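Local coordinates for peptide ABC transporter, peptide-binding protein (Thermus thermophilus, PDB 2D5W) that binds oligopeptides, here a pentapeptide, and probably delivers them to an ABC transporter for uptake across the membrane, at residues I10-A20 with Q30-F41; A42-N53 with T149-A157. All coordinates share one frame; numbering follows the deposited sequence.

Contact 1. Residues I10-A20 with Q30-F41; sequences IGASQEPRVLA and QAIKSEIEQYLF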
loop_
_atom_site.group_PDB
_atom_site.type_symbol
_atom_site.label_atom_id
_atom_site.label_comp_id
_atom_site.label_asym_id
_atom_site.label_seq_id
_atom_site.Cartn_x
_atom_site.Cartn_y
_atom_site.Cartn_z
ATOM N N ILE A 10 -2.987 -16.654 -11.314
ATOM C CA ILE A 10 -3.103 -15.203 -11.279
ATOM C C ILE A 10 -1.818 -14.552 -11.774
ATOM O O ILE A 10 -0.726 -14.894 -11.320
ATOM C CB ILE A 10 -3.397 -14.723 -9.840
ATOM C CG1 ILE A 10 -4.693 -15.365 -9.339
ATOM C CG2 ILE A 10 -3.490 -13.209 -9.798
ATOM C CD1 ILE A 10 -4.962 -15.154 -7.860
ATOM N N GLY A 11 -1.952 -13.616 -12.708
ATOM C CA GLY A 11 -0.790 -12.933 -13.243
ATOM C C GLY A 11 -0.528 -11.599 -12.571
ATOM O O GLY A 11 -1.450 -10.806 -12.359
ATOM N N ALA A 12 0.738 -11.350 -12.244
ATOM C CA ALA A 12 1.148 -10.108 -11.593
ATOM C C ALA A 12 2.447 -9.599 -12.210
ATOM O O ALA A 12 3.246 -10.381 -12.725
ATOM C CB ALA A 12 1.337 -10.344 -10.095
ATOM N N SER A 13 2.659 -8.286 -12.146
ATOM C CA SER A 13 3.864 -7.682 -12.706
ATOM C C SER A 13 4.900 -7.289 -11.651
ATOM O O SER A 13 5.942 -6.721 -11.980
ATOM C CB SER A 13 3.501 -6.458 -13.548
ATOM O OG SER A 13 2.857 -5.474 -12.764
ATOM N N GLN A 14 4.602 -7.581 -10.387
ATOM C CA GLN A 14 5.510 -7.287 -9.285
ATOM C C GLN A 14 5.495 -8.481 -8.350
ATOM O O GLN A 14 4.480 -9.167 -8.231
ATOM C CB GLN A 14 5.070 -6.022 -8.550
ATOM C CG GLN A 14 5.175 -4.783 -9.422
ATOM C CD GLN A 14 4.705 -3.521 -8.737
ATOM O OE1 GLN A 14 4.687 -3.428 -7.509
ATOM N NE2 GLN A 14 4.333 -2.529 -9.531
ATOM N N GLU A 15 6.620 -8.728 -7.692
ATOM C CA GLU A 15 6.752 -9.863 -6.786
ATOM C C GLU A 15 7.130 -9.414 -5.377
ATOM O O GLU A 15 7.931 -8.500 -5.206
ATOM C CB GLU A 15 7.825 -10.812 -7.325
ATOM C CG GLU A 15 7.994 -12.105 -6.545
ATOM C CD GLU A 15 8.949 -13.076 -7.222
ATOM O OE1 GLU A 15 9.326 -12.833 -8.390
ATOM O OE2 GLU A 15 9.318 -14.093 -6.594
ATOM N N PRO A 16 6.546 -10.045 -4.347
ATOM C CA PRO A 16 6.887 -9.654 -2.975
ATOM C C PRO A 16 8.375 -9.874 -2.712
ATOM O O PRO A 16 8.946 -10.865 -3.163
ATOM C CB PRO A 16 6.036 -10.591 -2.122
ATOM C CG PRO A 16 4.875 -10.922 -3.007
ATOM C CD PRO A 16 5.512 -11.095 -4.360
ATOM N N ARG A 17 9.004 -8.958 -1.983
ATOM C CA ARG A 17 10.416 -9.122 -1.658
ATOM C C ARG A 17 10.549 -10.167 -0.545
ATOM O O ARG A 17 11.501 -10.946 -0.524
ATOM C CB ARG A 17 11.015 -7.787 -1.218
ATOM C CG ARG A 17 12.492 -7.852 -0.815
ATOM C CD ARG A 17 13.363 -8.531 -1.871
ATOM N NE ARG A 17 14.782 -8.537 -1.509
ATOM C CZ ARG A 17 15.604 -7.504 -1.667
ATOM N NH1 ARG A 17 16.876 -7.606 -1.303
ATOM N NH2 ARG A 17 15.162 -6.373 -2.200
ATOM N N VAL A 18 9.591 -10.152 0.380
ATOM C CA VAL A 18 9.518 -11.101 1.493
ATOM C C VAL A 18 8.044 -11.463 1.638
ATOM O O VAL A 18 7.181 -10.779 1.078
ATOM C CB VAL A 18 10.047 -10.506 2.831
ATOM C CG1 VAL A 18 11.540 -10.256 2.730
ATOM C CG2 VAL A 18 9.306 -9.228 3.174
ATOM N N LEU A 19 7.748 -12.516 2.395
ATOM C CA LEU A 19 6.370 -12.959 2.530
ATOM C C LEU A 19 6.075 -13.649 3.855
ATOM O O LEU A 19 6.958 -14.270 4.451
ATOM C CB LEU A 19 6.055 -13.935 1.392
ATOM C CG LEU A 19 4.628 -14.443 1.183
ATOM C CD1 LEU A 19 3.788 -13.343 0.555
ATOM C CD2 LEU A 19 4.644 -15.672 0.277
ATOM N N ALA A 20 4.829 -13.517 4.304
ATOM C CA ALA A 20 4.321 -14.174 5.508
ATOM C C ALA A 20 4.840 -13.773 6.885
ATOM O O ALA A 20 4.051 -13.390 7.749
ATOM C CB ALA A 20 4.453 -15.693 5.333
ATOM N N GLN A 30 4.519 -3.743 0.078
ATOM C CA GLN A 30 4.066 -3.821 -1.309
ATOM C C GLN A 30 2.613 -4.254 -1.398
ATOM O O GLN A 30 2.180 -5.168 -0.692
ATOM C CB GLN A 30 4.882 -4.854 -2.079
ATOM C CG GLN A 30 6.296 -4.466 -2.426
ATOM C CD GLN A 30 7.104 -5.686 -2.804
ATOM O OE1 GLN A 30 7.475 -6.486 -1.945
ATOM N NE2 GLN A 30 7.357 -5.856 -4.095
ATOM N N ALA A 31 1.867 -3.614 -2.287
ATOM C CA ALA A 31 0.478 -3.977 -2.496
ATOM C C ALA A 31 0.376 -5.442 -2.934
ATOM O O ALA A 31 -0.525 -6.156 -2.499
ATOM C CB ALA A 31 -0.149 -3.071 -3.553
ATOM N N ILE A 32 1.299 -5.902 -3.776
ATOM C CA ILE A 32 1.223 -7.285 -4.239
ATOM C C ILE A 32 1.395 -8.265 -3.080
ATOM O O ILE A 32 0.744 -9.313 -3.044
ATOM C CB ILE A 32 2.260 -7.581 -5.381
ATOM C CG1 ILE A 32 2.091 -9.022 -5.883
ATOM C CG2 ILE A 32 3.684 -7.352 -4.896
ATOM C CD1 ILE A 32 0.719 -9.340 -6.445
ATOM N N LYS A 33 2.253 -7.921 -2.126
ATOM C CA LYS A 33 2.473 -8.769 -0.958
ATOM C C LYS A 33 1.181 -8.881 -0.137
ATOM O O LYS A 33 0.779 -9.972 0.263
ATOM C CB LYS A 33 3.607 -8.177 -0.116
ATOM C CG LYS A 33 3.908 -8.894 1.194
ATOM C CD LYS A 33 5.166 -8.293 1.814
ATOM C CE LYS A 33 5.448 -8.807 3.215
ATOM N NZ LYS A 33 4.732 -8.017 4.256
ATOM N N SER A 34 0.520 -7.755 0.099
ATOM C CA SER A 34 -0.722 -7.767 0.859
ATOM C C SER A 34 -1.829 -8.537 0.149
ATOM O O SER A 34 -2.596 -9.257 0.784
ATOM C CB SER A 34 -1.182 -6.341 1.139
ATOM O OG SER A 34 -0.426 -5.775 2.194
ATOM N N GLU A 35 -1.920 -8.390 -1.166
ATOM C CA GLU A 35 -2.954 -9.096 -1.915
ATOM C C GLU A 35 -2.768 -10.606 -1.800
ATOM O O GLU A 35 -3.710 -11.337 -1.498
ATOM C CB GLU A 35 -2.914 -8.691 -3.384
ATOM C CG GLU A 35 -4.044 -9.285 -4.200
ATOM C CD GLU A 35 -3.872 -9.027 -5.677
ATOM O OE1 GLU A 35 -3.209 -9.842 -6.349
ATOM O OE2 GLU A 35 -4.386 -8.000 -6.162
ATOM N N ILE A 36 -1.548 -11.071 -2.041
ATOM C CA ILE A 36 -1.250 -12.491 -1.963
ATOM C C ILE A 36 -1.509 -13.023 -0.561
ATOM O O ILE A 36 -2.051 -14.117 -0.388
ATOM C CB ILE A 36 0.219 -12.761 -2.351
ATOM C CG1 ILE A 36 0.401 -12.509 -3.846
ATOM C CG2 ILE A 36 0.617 -14.193 -1.994
ATOM C CD1 ILE A 36 1.831 -12.593 -4.315
ATOM N N GLU A 37 -1.144 -12.241 0.446
ATOM C CA GLU A 37 -1.332 -12.696 1.811
ATOM C C GLU A 37 -2.781 -12.878 2.235
ATOM O O GLU A 37 -3.044 -13.540 3.234
ATOM C CB GLU A 37 -0.566 -11.791 2.773
ATOM C CG GLU A 37 0.932 -12.048 2.668
ATOM C CD GLU A 37 1.756 -11.253 3.645
ATOM O OE1 GLU A 37 2.989 -11.466 3.677
ATOM O OE2 GLU A 37 1.183 -10.418 4.373
ATOM N N GLN A 38 -3.729 -12.315 1.489
ATOM C CA GLN A 38 -5.133 -12.524 1.838
ATOM C C GLN A 38 -5.442 -14.011 1.687
ATOM O O GLN A 38 -6.246 -14.569 2.436
ATOM C CB GLN A 38 -6.060 -11.759 0.906
ATOM C CG GLN A 38 -5.986 -10.264 0.990
ATOM C CD GLN A 38 -6.898 -9.651 -0.038
ATOM O OE1 GLN A 38 -7.938 -9.080 0.290
ATOM N NE2 GLN A 38 -6.532 -9.801 -1.302
ATOM N N TYR A 39 -4.811 -14.649 0.706
ATOM C CA TYR A 39 -5.027 -16.068 0.468
ATOM C C TYR A 39 -4.431 -16.925 1.580
ATOM O O TYR A 39 -4.955 -17.993 1.902
ATOM C CB TYR A 39 -4.401 -16.493 -0.869
ATOM C CG TYR A 39 -5.094 -15.924 -2.086
ATOM C CD1 TYR A 39 -4.870 -14.609 -2.497
ATOM C CD2 TYR A 39 -6.014 -16.690 -2.801
ATOM C CE1 TYR A 39 -5.555 -14.070 -3.592
ATOM C CE2 TYR A 39 -6.702 -16.164 -3.891
ATOM C CZ TYR A 39 -6.471 -14.856 -4.280
ATOM O OH TYR A 39 -7.176 -14.341 -5.344
ATOM N N LEU A 40 -3.349 -16.427 2.170
ATOM C CA LEU A 40 -2.600 -17.139 3.203
ATOM C C LEU A 40 -2.938 -16.824 4.654
ATOM O O LEU A 40 -2.697 -17.648 5.542
ATOM C CB LEU A 40 -1.107 -16.881 2.992
ATOM C CG LEU A 40 -0.505 -17.311 1.655
ATOM C CD1 LEU A 40 0.893 -16.738 1.513
ATOM C CD2 LEU A 40 -0.483 -18.832 1.565
ATOM N N PHE A 41 -3.476 -15.633 4.895
ATOM C CA PHE A 41 -3.809 -15.194 6.245
ATOM C C PHE A 41 -5.163 -14.505 6.247
ATOM O O PHE A 41 -5.381 -13.549 5.506
ATOM C CB PHE A 41 -2.730 -14.233 6.753
ATOM C CG PHE A 41 -1.380 -14.875 6.910
ATOM C CD1 PHE A 41 -1.079 -15.616 8.049
ATOM C CD2 PHE A 41 -0.434 -14.793 5.897
ATOM C CE1 PHE A 41 0.147 -16.273 8.176
ATOM C CE2 PHE A 41 0.793 -15.446 6.014
ATOM C CZ PHE A 41 1.083 -16.189 7.157
HETATM O O HOH W 1 1.886 -11.676 7.424
#

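Contact 2. Residues A42-N53 with T149-A157; sequences APFIGFNADSQN and TYGPINTYA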
loop_
_atom_site.group_PDB
_atom_site.type_symbol
_atom_site.label_atom_id
_atom_site.label_comp_id
_atom_site.label_asym_id
_atom_site.label_seq_id
_atom_site.Cartn_x
_atom_site.Cartn_y
_atom_site.Cartn_z
ATOM N N ALA A 42 -6.071 -14.993 7.083
ATOM C CA ALA A 42 -7.408 -14.424 7.156
ATOM C C ALA A 42 -7.575 -13.490 8.345
ATOM O O ALA A 42 -7.006 -13.710 9.414
ATOM C CB ALA A 42 -8.441 -15.540 7.226
ATOM N N PRO A 43 -8.364 -12.424 8.174
ATOM C CA PRO A 43 -8.590 -11.469 9.259
ATOM C C PRO A 43 -9.692 -11.948 10.199
ATOM O O PRO A 43 -10.386 -12.925 9.916
ATOM C CB PRO A 43 -9.003 -10.212 8.510
ATOM C CG PRO A 43 -9.835 -10.779 7.384
ATOM C CD PRO A 43 -9.006 -11.970 6.926
ATOM N N PHE A 44 -9.836 -11.265 11.329
ATOM C CA PHE A 44 -10.906 -11.591 12.261
ATOM C C PHE A 44 -12.174 -11.013 11.641
ATOM O O PHE A 44 -13.219 -11.661 11.606
ATOM C CB PHE A 44 -10.651 -10.948 13.626
ATOM C CG PHE A 44 -9.538 -11.592 14.400
ATOM C CD1 PHE A 44 -8.477 -10.834 14.882
ATOM C CD2 PHE A 44 -9.548 -12.960 14.644
ATOM C CE1 PHE A 44 -7.441 -11.430 15.596
ATOM C CE2 PHE A 44 -8.518 -13.565 15.355
ATOM C CZ PHE A 44 -7.462 -12.799 15.833
ATOM N N ILE A 45 -12.051 -9.787 11.141
ATOM C CA ILE A 45 -13.142 -9.070 10.493
ATOM C C ILE A 45 -12.663 -8.662 9.103
ATOM O O ILE A 45 -11.607 -8.040 8.965
ATOM C CB ILE A 45 -13.515 -7.788 11.275
ATOM C CG1 ILE A 45 -13.937 -8.148 12.704
ATOM C CG2 ILE A 45 -14.621 -7.029 10.540
ATOM C CD1 ILE A 45 -15.148 -9.051 12.792
ATOM N N GLY A 46 -13.424 -9.023 8.076
ATOM C CA GLY A 46 -13.048 -8.656 6.723
ATOM C C GLY A 46 -13.842 -7.452 6.250
ATOM O O GLY A 46 -14.682 -6.932 6.986
ATOM N N PHE A 47 -13.562 -6.991 5.035
ATOM C CA PHE A 47 -14.278 -5.855 4.456
ATOM C C PHE A 47 -14.631 -6.300 3.039
ATOM O O PHE A 47 -13.743 -6.526 2.214
ATOM C CB PHE A 47 -13.384 -4.610 4.436
ATOM C CG PHE A 47 -14.148 -3.315 4.325
ATOM C CD1 PHE A 47 -14.007 -2.496 3.207
ATOM C CD2 PHE A 47 -15.004 -2.908 5.346
ATOM C CE1 PHE A 47 -14.708 -1.292 3.109
ATOM C CE2 PHE A 47 -15.709 -1.708 5.257
ATOM C CZ PHE A 47 -15.559 -0.900 4.137
ATOM N N ASN A 48 -15.925 -6.436 2.757
ATOM C CA ASN A 48 -16.352 -6.927 1.453
ATOM C C ASN A 48 -16.497 -5.903 0.335
ATOM O O ASN A 48 -16.258 -4.712 0.524
ATOM C CB ASN A 48 -17.642 -7.753 1.594
ATOM C CG ASN A 48 -18.839 -6.925 2.031
ATOM O OD1 ASN A 48 -18.927 -5.734 1.747
ATOM N ND2 ASN A 48 -19.784 -7.571 2.707
ATOM N N ALA A 49 -16.892 -6.387 -0.840
ATOM C CA ALA A 49 -17.048 -5.539 -2.017
ATOM C C ALA A 49 -18.134 -4.485 -1.864
ATOM O O ALA A 49 -18.129 -3.480 -2.572
ATOM C CB ALA A 49 -17.324 -6.402 -3.245
ATOM N N ASP A 50 -19.065 -4.721 -0.944
ATOM C CA ASP A 50 -20.151 -3.781 -0.684
ATOM C C ASP A 50 -19.725 -2.774 0.381
ATOM O O ASP A 50 -20.552 -2.030 0.911
ATOM C CB ASP A 50 -21.400 -4.535 -0.220
ATOM C CG ASP A 50 -22.114 -5.242 -1.358
ATOM O OD1 ASP A 50 -22.839 -6.221 -1.086
ATOM O OD2 ASP A 50 -21.967 -4.812 -2.523
ATOM N N SER A 51 -18.432 -2.760 0.692
ATOM C CA SER A 51 -17.872 -1.851 1.687
ATOM C C SER A 51 -18.483 -2.047 3.069
ATOM O O SER A 51 -18.822 -1.083 3.761
ATOM C CB SER A 51 -18.055 -0.400 1.235
ATOM O OG SER A 51 -17.377 -0.177 0.013
ATOM N N GLN A 52 -18.609 -3.306 3.469
ATOM C CA GLN A 52 -19.170 -3.644 4.770
ATOM C C GLN A 52 -18.261 -4.589 5.534
ATOM O O GLN A 52 -17.644 -5.489 4.951
ATOM C CB GLN A 52 -20.515 -4.349 4.618
ATOM C CG GLN A 52 -21.504 -3.683 3.695
ATOM C CD GLN A 52 -22.705 -4.566 3.440
ATOM O OE1 GLN A 52 -22.562 -5.733 3.072
ATOM N NE2 GLN A 52 -23.898 -4.017 3.631
ATOM N N ASN A 53 -18.180 -4.384 6.843
ATOM C CA ASN A 53 -17.401 -5.279 7.680
ATOM C C ASN A 53 -18.185 -6.583 7.714
ATOM O O ASN A 53 -19.418 -6.571 7.692
ATOM C CB ASN A 53 -17.305 -4.774 9.122
ATOM C CG ASN A 53 -16.377 -3.593 9.280
ATOM O OD1 ASN A 53 -15.405 -3.448 8.542
ATOM N ND2 ASN A 53 -16.656 -2.753 10.269
ATOM N N THR A 149 -13.077 1.356 13.533
ATOM C CA THR A 149 -13.927 0.176 13.365
ATOM C C THR A 149 -13.906 -0.344 11.931
ATOM O O THR A 149 -14.503 -1.380 11.638
ATOM C CB THR A 149 -15.399 0.457 13.747
ATOM O OG1 THR A 149 -15.940 1.459 12.879
ATOM C CG2 THR A 149 -15.500 0.919 15.194
ATOM N N TYR A 150 -13.218 0.371 11.042
ATOM C CA TYR A 150 -13.133 -0.020 9.633
ATOM C C TYR A 150 -12.280 -1.273 9.424
ATOM O O TYR A 150 -11.101 -1.297 9.773
ATOM C CB TYR A 150 -12.530 1.109 8.793
ATOM C CG TYR A 150 -13.326 2.398 8.708
ATOM C CD1 TYR A 150 -12.881 3.439 7.895
ATOM C CD2 TYR A 150 -14.500 2.590 9.441
ATOM C CE1 TYR A 150 -13.575 4.637 7.809
ATOM C CE2 TYR A 150 -15.208 3.796 9.361
ATOM C CZ TYR A 150 -14.734 4.812 8.540
ATOM O OH TYR A 150 -15.406 6.010 8.438
ATOM N N GLY A 151 -12.875 -2.306 8.837
ATOM C CA GLY A 151 -12.138 -3.531 8.585
ATOM C C GLY A 151 -11.220 -3.405 7.380
ATOM O O GLY A 151 -11.300 -2.427 6.641
ATOM N N PRO A 152 -10.349 -4.392 7.137
ATOM C CA PRO A 152 -10.205 -5.606 7.944
ATOM C C PRO A 152 -9.472 -5.410 9.267
ATOM O O PRO A 152 -8.684 -4.473 9.433
ATOM C CB PRO A 152 -9.455 -6.547 7.010
ATOM C CG PRO A 152 -8.574 -5.605 6.245
ATOM C CD PRO A 152 -9.516 -4.467 5.922
ATOM N N ILE A 153 -9.755 -6.304 10.209
ATOM C CA ILE A 153 -9.112 -6.289 11.516
ATOM C C ILE A 153 -8.331 -7.589 11.582
ATOM O O ILE A 153 -8.912 -8.674 11.608
ATOM C CB ILE A 153 -10.134 -6.266 12.674
ATOM C CG1 ILE A 153 -11.010 -5.015 12.576
ATOM C CG2 ILE A 153 -9.403 -6.306 14.014
ATOM C CD1 ILE A 153 -10.247 -3.714 12.663
ATOM N N ASN A 154 -7.012 -7.470 11.575
ATOM C CA ASN A 154 -6.130 -8.618 11.630
ATOM C C ASN A 154 -5.008 -8.236 12.576
ATOM O O ASN A 154 -4.051 -7.563 12.187
ATOM C CB ASN A 154 -5.580 -8.926 10.234
ATOM C CG ASN A 154 -4.727 -10.179 10.204
ATOM O OD1 ASN A 154 -4.424 -10.712 9.136
ATOM N ND2 ASN A 154 -4.326 -10.652 11.378
ATOM N N THR A 155 -5.153 -8.632 13.832
ATOM C CA THR A 155 -4.152 -8.325 14.839
ATOM C C THR A 155 -3.666 -9.587 15.545
ATOM O O THR A 155 -3.898 -9.772 16.738
ATOM C CB THR A 155 -4.709 -7.339 15.890
ATOM O OG1 THR A 155 -5.898 -7.885 16.471
ATOM C CG2 THR A 155 -5.035 -5.997 15.244
ATOM N N TYR A 156 -2.994 -10.462 14.804
ATOM C CA TYR A 156 -2.463 -11.684 15.391
ATOM C C TYR A 156 -1.380 -12.276 14.495
ATOM O O TYR A 156 -1.309 -11.978 13.301
ATOM C CB TYR A 156 -3.590 -12.702 15.636
ATOM C CG TYR A 156 -4.139 -13.364 14.396
ATOM C CD1 TYR A 156 -3.810 -14.682 14.084
ATOM C CD2 TYR A 156 -4.983 -12.675 13.529
ATOM C CE1 TYR A 156 -4.309 -15.299 12.941
ATOM C CE2 TYR A 156 -5.485 -13.280 12.382
ATOM C CZ TYR A 156 -5.144 -14.592 12.095
ATOM O OH TYR A 156 -5.631 -15.200 10.959
ATOM N N ALA A 157 -0.525 -13.096 15.093
ATOM C CA ALA A 157 0.572 -13.754 14.388
ATOM C C ALA A 157 0.788 -15.077 15.120
ATOM O O ALA A 157 0.433 -15.196 16.294
ATOM C CB ALA A 157 1.828 -12.887 14.435
#

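Contact 1. Residues I10-A20 with Q30-F41
The chain leaving strand 7-12 runs over helix 31-40, the backbones nearest where the CA atoms of Pro16 and Lys33 lie 4.9 Å apart. Gln30, in the N-cap position, grips the loop with both ends of its amide: NE2 donates to Glu15 O at 2.9 Å, from above that carbonyl's plane, while OE1 takes Arg17 N on an in-plane lone pair. Ser28 OG also bonds OE1. A leucine at Gln30 would probably leave Glu15 O and Arg17 N without these mates. Pro16 lies between these bonds, its CG 3.7 Å from Ile36 CD1, the two side chains crossing near a right angle. With CG anti to the backbone N (chi1 176°), Lys33 reaches along the loop to Val18, CD coming 3.3 Å from Val18 O, which is buried and finds no hydrogen-bond partner; NZ goes on to Ser28, with a salt bridge to Asp22. One turn on, Glu37 OE1 receives Ala20 N at 2.8 Å from above the carboxylate plane, and Leu19 CD1 slides past its CG. Ala20 CB meets the Phe41 ring edge at CE2, 3.7 Å away. The backbone of Ala31 and Gln14 NE2 bond the bound peptide, Gln14 OE1 being held by Ser443. Toward strand 7-12, Ile32 CD1 touches Ala12 CB. The helix packs on that strand's mixed sheet: Ile36 rests on Tyr249 of strand 246-251 and Ile224 of strand 223-228, Leu40 on Met226.

Contact 2. Residues A42-N53 with T149-A157
Phe44 and Tyr156 set their rings obliquely, planes at 38° and centroids 4.6 Å apart, beside a classic beta bulge in which Phe44 and Ile45 both face Ile153. Tyr156 CE2 lies over one face of the Phe44 ring, toward its rim, and CD2 comes within 3.4 Å of Phe44 CZ. Thr155 OG1 approaches the Phe44 ring from its edge. Ile153 O takes Phe44 N at 2.8 Å, nearly in line with its C=O bond, and Ile45 N only weakly; Ile153 N returns a bond to Ile45 O, completing the single antiparallel bridge. Ile45 CB and Ile153 CG1 then lie 4.0 Å apart, while Pro43 CB packs on Pro152 CB. Beyond the cis peptide before Pro152, Asn53 spans two backbone groups: ND2 donates to Thr149 O at 2.9 Å and OD1 receives Gly151 N. Its CG stands beside the backbone N (chi1 -74°), turning the amide to the 149-157 loop. Val104 of helix 101-112 backs Phe44, and Leu139 of strand 136-141 backs Ile153. The Tyr156 hydroxyl, which also bonds Ser210 OG, donates to Ala42 O in the carbonyl plane, with OH and O just 2.5 Å apart.

From the N terminus, strand 7-12 leads into the 13-20 loop, and contact 1 closes a short excursion, nine residues without helix or strand, before helix 31-40. Phe41 is followed directly by Ala42, where contact 2 begins. Contact 2 closes a far longer loop of 95 residues that takes in the four-stranded antiparallel sheet and helices 101-112 and 121-126. The two contacts are in series, neither nested nor crossing, with centres about 17 Å apart. Contact 1 fixes the helix to the mixed sheet around strand 7-12; contact 2 ties the following strand 45-47 to the loop between strand 136-141 and helix 159-173.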